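Local structure of uncharacterized lipoprotein GfcB (Escherichia coli K12, 2IN5) at residues 7-10 and 11-15; 137-141 and 142-146. The protein is an uncharacterized lipoprotein of the cell envelope that probably takes part in forming or exporting group 4 capsule polysaccharide. All coordinates share one frame; numbering follows the deposited sequence.

Contact 1: 7-10 and 11-15; sequences SMVD and TFRAS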
# COMPACT_ATOMS: atom_id res chain seq x y z
N SER A 7 5.13 -4.69 11.07
CA SER A 7 5.68 -3.94 9.93
C SER A 7 6.36 -2.67 10.41
O SER A 7 6.07 -2.19 11.51
CB SER A 7 4.59 -3.57 8.92
OG SER A 7 3.74 -2.55 9.41
N MSE A 8 7.24 -2.13 9.58
CA MSE A 8 7.94 -0.90 9.91
C MSE A 8 6.98 0.27 9.98
O MSE A 8 7.15 1.18 10.79
CB MSE A 8 9.00 -0.57 8.85
CG MSE A 8 10.20 -1.48 8.81
SE MSE A 8 11.61 -0.55 7.88
CE MSE A 8 13.02 -1.83 8.00
N VAL A 9 5.98 0.27 9.12
CA VAL A 9 5.04 1.36 9.15
C VAL A 9 4.31 1.41 10.48
O VAL A 9 4.21 2.46 11.09
CB VAL A 9 4.05 1.27 7.98
CG1 VAL A 9 2.88 2.23 8.20
CG2 VAL A 9 4.76 1.62 6.68
N ASP A 10 3.82 0.27 10.95
CA ASP A 10 3.12 0.25 12.22
C ASP A 10 4.01 0.63 13.39
O ASP A 10 3.61 1.40 14.25
CB ASP A 10 2.51 -1.13 12.46
CG ASP A 10 1.39 -1.43 11.51
OD1 ASP A 10 0.47 -0.59 11.41
OD2 ASP A 10 1.42 -2.50 10.86
N THR A 11 5.21 0.08 13.40
CA THR A 11 6.16 0.35 14.47
C THR A 11 6.56 1.83 14.58
O THR A 11 6.49 2.42 15.66
CB THR A 11 7.42 -0.48 14.28
OG1 THR A 11 7.10 -1.85 14.54
CG2 THR A 11 8.51 -0.03 15.23
N PHE A 12 6.97 2.43 13.46
CA PHE A 12 7.37 3.82 13.45
C PHE A 12 6.19 4.77 13.53
O PHE A 12 6.34 5.90 13.98
CB PHE A 12 8.24 4.09 12.22
CG PHE A 12 9.62 3.52 12.33
CD1 PHE A 12 10.66 4.29 12.85
CD2 PHE A 12 9.87 2.20 11.99
CE1 PHE A 12 11.93 3.74 13.04
CE2 PHE A 12 11.14 1.63 12.18
CZ PHE A 12 12.17 2.41 12.71
N ARG A 13 5.02 4.31 13.11
CA ARG A 13 3.83 5.13 13.18
C ARG A 13 3.40 5.22 14.64
O ARG A 13 3.03 6.29 15.12
CB ARG A 13 2.71 4.51 12.34
CG ARG A 13 1.39 5.28 12.33
CD ARG A 13 0.45 4.71 11.27
NE ARG A 13 0.19 3.29 11.49
CZ ARG A 13 -0.82 2.82 12.21
NH1 ARG A 13 -1.68 3.66 12.77
NH2 ARG A 13 -0.95 1.52 12.39
N ALA A 14 3.45 4.10 15.36
CA ALA A 14 3.07 4.09 16.77
C ALA A 14 4.01 4.98 17.56
O ALA A 14 3.58 5.81 18.36
CB ALA A 14 3.11 2.67 17.32
N SER A 15 5.30 4.81 17.32
CA SER A 15 6.30 5.60 18.00
C SER A 15 6.01 7.09 17.83
O SER A 15 6.11 7.87 18.79
CB SER A 15 7.69 5.26 17.45
OG SER A 15 8.69 6.03 18.09
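Arg13 lays its side chain alongside Asp10, one helical turn earlier, and the two point the same way. NH2 of Arg13 donates to OD1 of Asp10 at 2.7 Å in a salt bridge; OD1 is approached nearly along its C-O axis and lies in the guanidinium plane, while the carboxylate is turned 73° from that plane. The arginine chain starts anti to the backbone N (chi1 180°) and bends at chi3 (58°), which turns the edge of the guanidinium toward the carboxylate. Its NH1 binds the backbone oxygen of Ser63, and Leu62 of strand 58-62 packs against its side chain; a leucine in place of Arg13 would probably leave the Asp10 carboxylate without this positive mate and lose the tie to Ser63. At the helix start, OG of Ser7 accepts from N of Asp10 at 3.2 Å. O of Ser7 in turn receives N of Thr11 at 3.1 Å. Phe12 brings its ring edge to O of Met8, with CD2 3.1 Å from that oxygen, and its ring meets Phe12 of the second subunit. The arrangement is that of an N-capped first helical turn with an i to i+3 salt bridge, set at a subunit interface.

Contact 2: 137-141 and 142-146; sequences TLNIA and GRNVL
With chi1 at -179°, Asn139 swings its amide across the strands of an antiparallel beta hairpin, toward Asn144, whose CG stands beside its own backbone N (chi1 -78°). ND2 of Asn139 makes a weak hydrogen bond to OD1 of Asn144 at 3.5 Å, the two amide planes standing almost perpendicular at 82°. The asparagines form a non-hydrogen-bonded pair, as do Thr137 and Leu146 on the same face of the hairpin; there the methyl CG2 of Thr137 rests 3.9 Å from CB of Asn144. Between these pairs Leu138 and Val145 are a hydrogen-bonded pair, each peptide N giving a bond to the other's O. The strands join through Ala141 and Gly142, both with positive phi, a two-residue type I' turn in which a side chain at Gly142 would run into O of Ala141. Beside the turn, N of Ile140 binds O of Arg143 at 2.8 Å, whereas the return bond from Arg143 is longer and bent. The other face carries Leu138, Ile140 and Val145, backed by Arg177 and Gln178 of strand 176-182 and by Trp168. CG1 of Val145, placed between the backbone N and the carbonyl carbon, lies 4.0 Å from both CB of Leu138 and CD1 of Ile140.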
# COMPACT_ATOMS: atom_id res chain seq x y z
N THR A 137 -2.28 33.54 -0.11
CA THR A 137 -1.13 33.04 0.62
C THR A 137 -1.64 32.40 1.91
O THR A 137 -2.42 33.00 2.65
CB THR A 137 -0.14 34.18 0.98
OG1 THR A 137 0.39 34.73 -0.23
CG2 THR A 137 1.00 33.66 1.85
N LEU A 138 -1.20 31.17 2.16
CA LEU A 138 -1.60 30.43 3.35
C LEU A 138 -0.38 30.23 4.22
O LEU A 138 0.74 30.11 3.71
CB LEU A 138 -2.14 29.05 2.97
CG LEU A 138 -3.36 28.93 2.05
CD1 LEU A 138 -3.68 27.46 1.81
CD2 LEU A 138 -4.54 29.63 2.69
N ASN A 139 -0.58 30.20 5.53
CA ASN A 139 0.52 29.96 6.43
C ASN A 139 0.31 28.56 6.97
O ASN A 139 -0.68 28.28 7.63
CB ASN A 139 0.52 30.97 7.58
CG ASN A 139 1.68 30.74 8.53
OD1 ASN A 139 1.58 29.97 9.50
ND2 ASN A 139 2.80 31.38 8.24
N ILE A 140 1.25 27.68 6.65
CA ILE A 140 1.16 26.28 7.04
C ILE A 140 2.45 25.84 7.70
O ILE A 140 3.52 25.89 7.08
CB ILE A 140 0.91 25.40 5.80
CG1 ILE A 140 -0.41 25.79 5.14
CG2 ILE A 140 0.94 23.93 6.20
CD1 ILE A 140 -0.57 25.26 3.73
N ALA A 141 2.35 25.37 8.94
CA ALA A 141 3.53 24.93 9.68
C ALA A 141 4.49 26.11 9.80
O ALA A 141 5.71 25.94 9.72
CB ALA A 141 4.20 23.77 8.96
N GLY A 142 3.91 27.30 9.96
CA GLY A 142 4.70 28.50 10.12
C GLY A 142 5.45 28.99 8.90
O GLY A 142 6.47 29.67 9.02
N ARG A 143 4.96 28.65 7.72
CA ARG A 143 5.60 29.09 6.50
C ARG A 143 4.56 29.60 5.53
O ARG A 143 3.41 29.15 5.53
CB ARG A 143 6.37 27.95 5.85
CG ARG A 143 7.76 27.74 6.38
CD ARG A 143 8.43 26.61 5.62
NE ARG A 143 8.18 26.75 4.18
CZ ARG A 143 8.67 27.73 3.42
NH1 ARG A 143 8.37 27.77 2.13
NH2 ARG A 143 9.46 28.65 3.95
N ASN A 144 4.98 30.55 4.70
CA ASN A 144 4.09 31.11 3.72
C ASN A 144 4.17 30.37 2.40
O ASN A 144 5.24 29.92 1.99
CB ASN A 144 4.42 32.58 3.47
CG ASN A 144 3.89 33.47 4.55
OD1 ASN A 144 2.94 33.12 5.25
ND2 ASN A 144 4.49 34.64 4.70
N VAL A 145 3.02 30.22 1.76
CA VAL A 145 2.96 29.55 0.47
C VAL A 145 1.93 30.25 -0.44
O VAL A 145 0.77 30.44 -0.05
CB VAL A 145 2.63 28.03 0.63
CG1 VAL A 145 1.33 27.84 1.38
CG2 VAL A 145 2.56 27.36 -0.73
N LEU A 146 2.39 30.66 -1.62
CA LEU A 146 1.53 31.32 -2.60
C LEU A 146 0.78 30.23 -3.33
O LEU A 146 1.39 29.32 -3.88
CB LEU A 146 2.36 32.10 -3.62
CG LEU A 146 2.97 33.41 -3.13
CD1 LEU A 146 3.73 34.08 -4.27
CD2 LEU A 146 1.86 34.31 -2.63

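From the N terminus the chain first reaches contact 1, which opens helix 8-18 and closes no loop beyond the helical turn itself. Strand 58-62 then comes back against this helix, while the second subunit approaches the same part of the helix. Far along the chain, after most of the strands have been laid down, contact 2 closes the tight turn between strands 120-140 and 143-156. The two contacts follow in series, neither nested nor crossed. The centres of contact 1 and contact 2 lie about 29 Å apart. Their nearest atoms are about 19 Å apart, without touching. Contact 1 thus belongs to the N-terminal helix at the dimer interface, contact 2 to a hairpin end lying beside helix 26-31 and strand 176-182.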